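Local coordinates for mandelate racemase/muconate lactonizing protein (Thermobispora bispora, PDB 3VC5) that probably catalyses the magnesium-dependent dehydration of D-glucarate to 5-dehydro-4-deoxy-D-glucarate, as a member of the enolase superfamily, at residues G212-F215 and Q219-E222; P235-P240 and A363-T368; E247-V252 and E264-G269. All blocks are in the same frame, centred on the assembly; numbering follows the deposited sequence.

Contact 1: residues G212-F215 and Q219-E222; sequences GGVF and QEAE
The loop 212-215 passes beside the first turn of helix 217-230, its CA atoms coming closest at Phe215 and Gln219, 6.3 Å apart, and it turns three successive amides toward the carboxylate of Glu220. Gly213 N donates to the syn lone pair of Glu220 OE1 at 2.9 Å. The other oxygen, Glu220 OE2, accepts two amides from one face of its plane: Val214 N lies on the syn side and only slightly out of plane, whereas Phe215 N comes from well above, 48° out, along a nearly straight bond of 2.9 Å. With CG beside the backbone N (chi1 -58°) and the chain extended beyond it, Glu220 spans the gap between helix and loop. The loop links strand 208-211 to helix 217-230, one beta-to-alpha connection of the (β/α)-barrel of the enolase superfamily, just after Lys211, the predicted proton acceptor. A glutamine in place of Glu220 would probably leave one or two of the three amides without an acceptor, since its NH2 end would offer them a donor instead. Farther out, Gln219 OE1 rests obliquely against the Phe215 ring, 3.5 Å from CD2, and Tyr170 meets that ring edge-to-face.

Contact 2: residues P235-P240 and A363-T368; sequences PLRLDP and ACDTHT. With PO4 (phosphate ion), chain B.
Arg237 reaches from strand 236-239 to the loop 363-368, and its guanidinium carries the whole contact. From CB the chain runs extended from CG to NE, after a first torsion (chi1 -53°) that sets CG beside the backbone N. NE turns to Glu261 in a salt bridge. Beyond CZ the two terminal nitrogens share Ala363 O unequally: NH1 donates to it at 2.7 Å, with the carbonyl oxygen only 2° out of the guanidinium plane, and also packs against Ala363 CB at 3.6 Å. NH2 bonds that oxygen only weakly and forms a salt bridge with Asp365 OD1 at 2.8 Å. Both acceptors thus lie at the guanidinium edge, although the Asp365 carboxylate is turned 62° against it. Ser165 and, through OD2, Lys209 are further partners of this buried carboxylate. Farther along the same loop, His367 NE2 donates to O2 of the phosphate at 2.7 Å, an ion also held by Lys211. The contact lies inside the barrel, where strand 236-239, ending at the magnesium ligand Asp239, runs between strands 208-211 and 262-264, while Leu236 on the outer side packs on helix 217-230.

Contact 3: residues E247-V252 and E264-G269; sequences ETSIRV and EDPTPG
Ser249, on helix 246-255, meets the loop 264-269 at Pro266 and Thr267, and these three buried residues make up the entire touching surface. Pro266 provides the closest approach: its CB lies 3.3 Å from Ser249 OG and 3.7 Å from Ser249 CB, so that the proline meets the serine with one ring carbon while CG stands farther off. Thr267 adds its CB, 3.6 Å from the same hydroxyl oxygen. The CA atoms of Ser249 and Pro266 are 5.8 Å apart, a close approach that the small serine side chain permits. Val276 of the following helix 270-277 also lies against both Ser249 and Thr267, and Trp244 covers the serine as well.

The outward side of the helix is looser. Glu247 and Arg251 are exposed and make no contact with the loop; Arg251 NH2 makes a weak hydrogen bond of 3.4 Å with Thr248 OG1, whose hydroxyl also bonds the chain terminus at Trp441. At the far end of the loop Gly269 is exposed too, at the N-cap position of helix 270-277. The contact joins two successive beta/alpha units of the barrel, and the loop it involves leaves strand 262-264 directly after Glu264, a magnesium ligand.

Although a serine and a threonine face each other here, no hydrogen bond crosses the contact. With OG beside the backbone N (chi1 -60°), Ser249 bonds to Thr245 O, four residues back and just before the helix, while Thr267 OG1 bonds to Trp244 O. Each buried hydroxyl is therefore satisfied by a backbone carbonyl of the 244-245 region, and what remains between helix and loop is van der Waals packing, the serine CB and OG against Pro266 CB and the OG also against Thr267 CB.

How the contacts relate
Along the chain, contact 1 comes first and closes a short loop, bringing the turn after strand 208-211 back onto the start of helix 217-230. The next strand, 236-239, opens contact 2, which is completed only 123 residues later, when 363-368 returns to the barrel interior. Contact 3 falls wholly within that long span, tying helix 246-255 to the loop after strand 262-264; no contacts cross. Backbone pairs at the ends of neighbouring strands join the three: Gly212 N lies 2.8 Å from Asp239 O, and Leu238 O lies 2.9 Å from Glu264 N, both probable hydrogen bonds. The magnesium ligands Asp239 and Glu264 belong to contacts 2 and 3 respectively.

Contact 1: residues G212-F215 and Q219-E222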
loop_
_atom_site.group_PDB
_atom_site.type_symbol
_atom_site.label_atom_id
_atom_site.label_comp_id
_atom_site.label_asym_id
_atom_site.label_seq_id
_atom_site.Cartn_x
_atom_site.Cartn_y
_atom_site.Cartn_z
ATOM N N GLY A 212 26.503 15.215 -8.389
ATOM C CA GLY A 212 27.566 15.159 -9.408
ATOM C C GLY A 212 27.063 15.416 -10.834
ATOM O O GLY A 212 26.024 16.086 -11.037
ATOM N N GLY A 213 27.789 14.891 -11.822
ATOM C CA GLY A 213 27.485 15.114 -13.236
ATOM C C GLY A 213 27.871 16.521 -13.673
ATOM O O GLY A 213 27.382 17.038 -14.679
ATOM N N VAL A 214 28.745 17.153 -12.895
ATOM C CA VAL A 214 29.145 18.527 -13.130
ATOM C C VAL A 214 30.588 18.582 -13.622
ATOM O O VAL A 214 30.884 19.240 -14.627
ATOM C CB VAL A 214 29.008 19.328 -11.817
ATOM C CG1 VAL A 214 29.565 20.752 -11.968
ATOM C CG2 VAL A 214 27.549 19.340 -11.358
ATOM N N PHE A 215 31.474 17.886 -12.910
ATOM C CA PHE A 215 32.893 17.815 -13.280
ATOM C C PHE A 215 33.224 16.428 -13.782
ATOM O O PHE A 215 32.451 15.495 -13.570
ATOM C CB PHE A 215 33.754 18.153 -12.068
ATOM C CG PHE A 215 33.762 19.617 -11.729
ATOM C CD1 PHE A 215 33.009 20.107 -10.667
ATOM C CD2 PHE A 215 34.523 20.505 -12.480
ATOM C CE1 PHE A 215 33.017 21.454 -10.358
ATOM C CE2 PHE A 215 34.544 21.857 -12.181
ATOM C CZ PHE A 215 33.782 22.340 -11.115
ATOM N N GLN A 219 37.195 13.721 -10.801
ATOM C CA GLN A 219 37.220 14.824 -9.840
ATOM C C GLN A 219 36.132 14.672 -8.764
ATOM O O GLN A 219 36.312 15.074 -7.601
ATOM C CB GLN A 219 37.070 16.158 -10.571
ATOM C CG GLN A 219 38.272 16.547 -11.413
ATOM C CD GLN A 219 38.050 17.832 -12.199
ATOM O OE1 GLN A 219 37.447 18.787 -11.699
ATOM N NE2 GLN A 219 38.547 17.870 -13.423
ATOM N N GLU A 220 34.994 14.107 -9.157
ATOM C CA GLU A 220 33.894 13.904 -8.229
ATOM C C GLU A 220 34.198 12.735 -7.321
ATOM O O GLU A 220 33.875 12.773 -6.133
ATOM C CB GLU A 220 32.583 13.734 -9.003
ATOM C CG GLU A 220 32.315 14.975 -9.883
ATOM C CD GLU A 220 30.924 15.029 -10.511
ATOM O OE1 GLU A 220 30.316 13.951 -10.722
ATOM O OE2 GLU A 220 30.483 16.161 -10.859
ATOM N N ALA A 221 34.842 11.704 -7.865
ATOM C CA ALA A 221 35.337 10.613 -7.025
ATOM C C ALA A 221 36.331 11.143 -5.977
ATOM O O ALA A 221 36.305 10.716 -4.819
ATOM C CB ALA A 221 35.958 9.504 -7.868
ATOM N N GLU A 222 37.205 12.061 -6.389
ATOM C CA GLU A 222 38.165 12.672 -5.475
ATOM C C GLU A 222 37.458 13.382 -4.318
ATOM O O GLU A 222 37.891 13.274 -3.159
ATOM C CB GLU A 222 39.036 13.697 -6.202
ATOM C CG GLU A 222 40.133 13.139 -7.066
ATOM C CD GLU A 222 41.012 14.248 -7.601
ATOM O OE1 GLU A 222 41.327 15.176 -6.821
ATOM O OE2 GLU A 222 41.381 14.200 -8.794
HETATM O O HOH W 1 30.491 13.665 -13.416
#

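Contact 2: residues P235-P240 and A363-T368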
loop_
_atom_site.group_PDB
_atom_site.type_symbol
_atom_site.label_atom_id
_atom_site.label_comp_id
_atom_site.label_asym_id
_atom_site.label_seq_id
_atom_site.Cartn_x
_atom_site.Cartn_y
_atom_site.Cartn_z
ATOM N N PRO A 235 27.621 7.765 6.164
ATOM C CA PRO A 235 27.305 7.201 4.856
ATOM C C PRO A 235 27.397 8.277 3.773
ATOM O O PRO A 235 27.002 9.429 4.010
ATOM C CB PRO A 235 25.859 6.715 5.026
ATOM C CG PRO A 235 25.720 6.464 6.515
ATOM C CD PRO A 235 26.568 7.512 7.163
ATOM N N LEU A 236 27.905 7.899 2.599
ATOM C CA LEU A 236 28.111 8.832 1.489
ATOM C C LEU A 236 27.367 8.382 0.255
ATOM O O LEU A 236 27.320 7.184 -0.023
ATOM C CB LEU A 236 29.596 8.917 1.120
ATOM C CG LEU A 236 30.563 9.348 2.221
ATOM C CD1 LEU A 236 31.981 9.426 1.666
ATOM C CD2 LEU A 236 30.150 10.672 2.816
ATOM N N ARG A 237 26.797 9.335 -0.491
ATOM C CA ARG A 237 26.113 9.009 -1.753
ATOM C C ARG A 237 26.643 9.937 -2.814
ATOM O O ARG A 237 27.037 11.041 -2.502
ATOM C CB ARG A 237 24.602 9.266 -1.620
ATOM C CG ARG A 237 23.937 8.578 -0.431
ATOM C CD ARG A 237 22.725 9.419 0.063
ATOM N NE ARG A 237 22.016 8.705 1.091
ATOM C CZ ARG A 237 20.847 9.066 1.603
ATOM N NH1 ARG A 237 20.290 8.279 2.521
ATOM N NH2 ARG A 237 20.248 10.207 1.219
ATOM N N LEU A 238 26.624 9.495 -4.076
ATOM C CA LEU A 238 27.036 10.324 -5.199
ATOM C C LEU A 238 25.949 10.229 -6.255
ATOM O O LEU A 238 25.502 9.116 -6.566
ATOM C CB LEU A 238 28.372 9.840 -5.775
ATOM C CG LEU A 238 28.908 10.551 -7.037
ATOM C CD1 LEU A 238 29.114 12.046 -6.819
ATOM C CD2 LEU A 238 30.224 9.894 -7.497
ATOM N N ASP A 239 25.539 11.380 -6.807
ATOM C CA ASP A 239 24.359 11.453 -7.678
ATOM C C ASP A 239 24.651 12.215 -8.987
ATOM O O ASP A 239 24.444 13.422 -9.058
ATOM C CB ASP A 239 23.218 12.143 -6.907
ATOM C CG ASP A 239 21.967 12.304 -7.735
ATOM O OD1 ASP A 239 21.819 11.632 -8.793
ATOM O OD2 ASP A 239 21.118 13.120 -7.319
ATOM N N PRO A 240 25.116 11.506 -10.038
ATOM C CA PRO A 240 25.407 12.192 -11.298
ATOM C C PRO A 240 24.195 12.463 -12.225
ATOM O O PRO A 240 24.385 12.989 -13.321
ATOM C CB PRO A 240 26.415 11.256 -11.997
ATOM C CG PRO A 240 26.779 10.219 -11.003
ATOM C CD PRO A 240 25.668 10.139 -10.017
ATOM N N ALA A 363 18.495 7.778 5.221
ATOM C CA ALA A 363 18.306 9.227 5.464
ATOM C C ALA A 363 17.596 9.830 4.260
ATOM O O ALA A 363 17.910 9.483 3.115
ATOM C CB ALA A 363 19.648 9.934 5.682
ATOM N N CYS A 364 16.612 10.700 4.497
ATOM C CA CYS A 364 15.942 11.368 3.387
ATOM C C CYS A 364 16.742 12.555 2.894
ATOM O O CYS A 364 17.456 13.217 3.667
ATOM C CB CYS A 364 14.549 11.883 3.804
ATOM S SG CYS A 364 13.376 10.625 4.350
ATOM N N ASP A 365 16.571 12.890 1.613
ATOM C CA ASP A 365 17.197 14.106 1.076
ATOM C C ASP A 365 16.348 15.322 1.400
ATOM O O ASP A 365 15.132 15.218 1.493
ATOM C CB ASP A 365 17.374 13.999 -0.434
ATOM C CG ASP A 365 18.447 12.996 -0.823
ATOM O OD1 ASP A 365 19.252 12.591 0.040
ATOM O OD2 ASP A 365 18.420 12.561 -1.995
ATOM N N THR A 366 17.000 16.471 1.585
ATOM C CA THR A 366 16.280 17.747 1.607
ATOM C C THR A 366 17.172 18.887 1.109
ATOM O O THR A 366 18.398 18.878 1.342
ATOM C CB THR A 366 15.744 18.108 3.018
ATOM O OG1 THR A 366 15.000 19.336 2.925
ATOM C CG2 THR A 366 16.844 18.195 4.069
ATOM N N HIS A 367 16.574 19.853 0.409
ATOM C CA HIS A 367 17.275 21.078 0.001
ATOM C C HIS A 367 17.221 22.145 1.089
ATOM O O HIS A 367 17.736 23.238 0.907
ATOM C CB HIS A 367 16.662 21.647 -1.271
ATOM C CG HIS A 367 16.971 20.856 -2.515
ATOM N ND1 HIS A 367 16.384 19.635 -2.805
ATOM C CD2 HIS A 367 17.821 21.114 -3.539
ATOM C CE1 HIS A 367 16.843 19.197 -3.970
ATOM N NE2 HIS A 367 17.709 20.082 -4.439
ATOM N N THR A 368 16.590 21.832 2.214
ATOM C CA THR A 368 16.313 22.862 3.227
ATOM C C THR A 368 17.456 23.868 3.490
ATOM O O THR A 368 17.219 25.061 3.462
ATOM C CB THR A 368 15.821 22.225 4.551
ATOM O OG1 THR A 368 14.536 21.603 4.340
ATOM C CG2 THR A 368 15.734 23.273 5.662
HETATM P P PO4 B . 18.030 19.181 -8.268
HETATM O O1 PO4 B . 19.159 19.755 -9.034
HETATM O O2 PO4 B . 17.800 20.140 -7.121
HETATM O O3 PO4 B . 16.811 19.099 -9.087
HETATM O O4 PO4 B . 18.416 17.868 -7.812
#

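Contact 3: residues E247-V252 and E264-G269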
loop_
_atom_site.group_PDB
_atom_site.type_symbol
_atom_site.label_atom_id
_atom_site.label_comp_id
_atom_site.label_asym_id
_atom_site.label_seq_id
_atom_site.Cartn_x
_atom_site.Cartn_y
_atom_site.Cartn_z
ATOM N N GLU A 247 30.116 2.196 -19.175
ATOM C CA GLU A 247 31.526 1.905 -18.966
ATOM C C GLU A 247 32.113 2.773 -17.866
ATOM O O GLU A 247 32.715 2.283 -16.974
ATOM C CB GLU A 247 32.299 2.074 -20.284
ATOM C CG GLU A 247 33.594 1.243 -20.369
ATOM C CD GLU A 247 34.598 1.645 -21.494
ATOM O OE1 GLU A 247 35.809 1.645 -21.233
ATOM O OE2 GLU A 247 34.191 1.936 -22.628
ATOM N N THR A 248 31.889 4.069 -17.943
ATOM C CA THR A 248 32.385 4.995 -16.923
ATOM C C THR A 248 31.792 4.717 -15.555
ATOM O O THR A 248 32.496 4.780 -14.530
ATOM C CB THR A 248 32.143 6.446 -17.376
ATOM O OG1 THR A 248 32.993 6.703 -18.501
ATOM C CG2 THR A 248 32.438 7.446 -16.272
ATOM N N SER A 249 30.489 4.443 -15.533
ATOM C CA SER A 249 29.820 4.160 -14.278
ATOM C C SER A 249 30.442 2.974 -13.566
ATOM O O SER A 249 30.577 2.981 -12.339
ATOM C CB SER A 249 28.329 3.879 -14.486
ATOM O OG SER A 249 27.713 5.004 -15.081
ATOM N N ILE A 250 30.763 1.930 -14.327
ATOM C CA ILE A 250 31.318 0.730 -13.735
ATOM C C ILE A 250 32.715 1.031 -13.171
ATOM O O ILE A 250 33.079 0.569 -12.077
ATOM C CB ILE A 250 31.341 -0.440 -14.741
ATOM C CG1 ILE A 250 29.895 -0.904 -15.010
ATOM C CG2 ILE A 250 32.179 -1.575 -14.188
ATOM C CD1 ILE A 250 29.769 -1.829 -16.209
ATOM N N ARG A 251 33.485 1.827 -13.906
ATOM C CA ARG A 251 34.847 2.138 -13.489
ATOM C C ARG A 251 34.776 2.942 -12.192
ATOM O O ARG A 251 35.513 2.669 -11.248
ATOM C CB ARG A 251 35.567 2.920 -14.593
ATOM C CG ARG A 251 37.035 3.224 -14.325
ATOM C CD ARG A 251 37.691 3.867 -15.537
ATOM N NE ARG A 251 37.156 5.205 -15.792
ATOM C CZ ARG A 251 36.432 5.538 -16.859
ATOM N NH1 ARG A 251 36.152 4.632 -17.794
ATOM N NH2 ARG A 251 35.996 6.784 -17.001
ATOM N N VAL A 252 33.854 3.906 -12.121
ATOM C CA VAL A 252 33.739 4.722 -10.905
ATOM C C VAL A 252 33.214 3.927 -9.707
ATOM O O VAL A 252 33.757 4.037 -8.595
ATOM C CB VAL A 252 32.882 5.980 -11.130
ATOM C CG1 VAL A 252 32.593 6.699 -9.792
ATOM C CG2 VAL A 252 33.595 6.919 -12.103
ATOM N N GLU A 264 23.798 6.790 -7.057
ATOM C CA GLU A 264 22.458 7.195 -7.473
ATOM C C GLU A 264 22.467 7.646 -8.931
ATOM O O GLU A 264 23.205 8.563 -9.295
ATOM C CB GLU A 264 22.039 8.364 -6.579
ATOM C CG GLU A 264 20.639 8.832 -6.763
ATOM C CD GLU A 264 20.296 9.898 -5.738
ATOM O OE1 GLU A 264 20.725 9.767 -4.582
ATOM O OE2 GLU A 264 19.598 10.854 -6.086
ATOM N N ASP A 265 21.679 6.978 -9.784
ATOM C CA ASP A 265 21.569 7.390 -11.198
ATOM C C ASP A 265 22.884 7.691 -11.903
ATOM O O ASP A 265 23.076 8.776 -12.452
ATOM C CB ASP A 265 20.640 8.599 -11.307
ATOM C CG ASP A 265 19.196 8.194 -11.075
ATOM O OD1 ASP A 265 18.789 7.143 -11.669
ATOM O OD2 ASP A 265 18.500 8.871 -10.286
ATOM N N PRO A 266 23.807 6.714 -11.911
ATOM C CA PRO A 266 25.033 7.004 -12.673
ATOM C C PRO A 266 24.796 7.148 -14.199
ATOM O O PRO A 266 25.495 7.911 -14.863
ATOM C CB PRO A 266 25.919 5.786 -12.369
ATOM C CG PRO A 266 24.970 4.717 -11.946
ATOM C CD PRO A 266 23.869 5.417 -11.216
ATOM N N THR A 267 23.815 6.437 -14.747
ATOM C CA THR A 267 23.714 6.306 -16.192
ATOM C C THR A 267 22.228 6.282 -16.585
ATOM O O THR A 267 21.379 5.899 -15.765
ATOM C CB THR A 267 24.438 4.991 -16.632
ATOM O OG1 THR A 267 24.762 5.012 -18.037
ATOM C CG2 THR A 267 23.583 3.755 -16.316
ATOM N N PRO A 268 21.903 6.662 -17.831
ATOM C CA PRO A 268 20.480 6.754 -18.152
ATOM C C PRO A 268 19.826 5.438 -18.500
ATOM O O PRO A 268 20.443 4.576 -19.153
ATOM C CB PRO A 268 20.430 7.661 -19.395
ATOM C CG PRO A 268 21.816 7.751 -19.883
ATOM C CD PRO A 268 22.761 7.323 -18.834
ATOM N N GLY A 269 18.567 5.290 -18.098
ATOM C CA GLY A 269 17.742 4.153 -18.544
ATOM C C GLY A 269 17.778 2.928 -17.657
ATOM O O GLY A 269 18.794 2.623 -17.023
#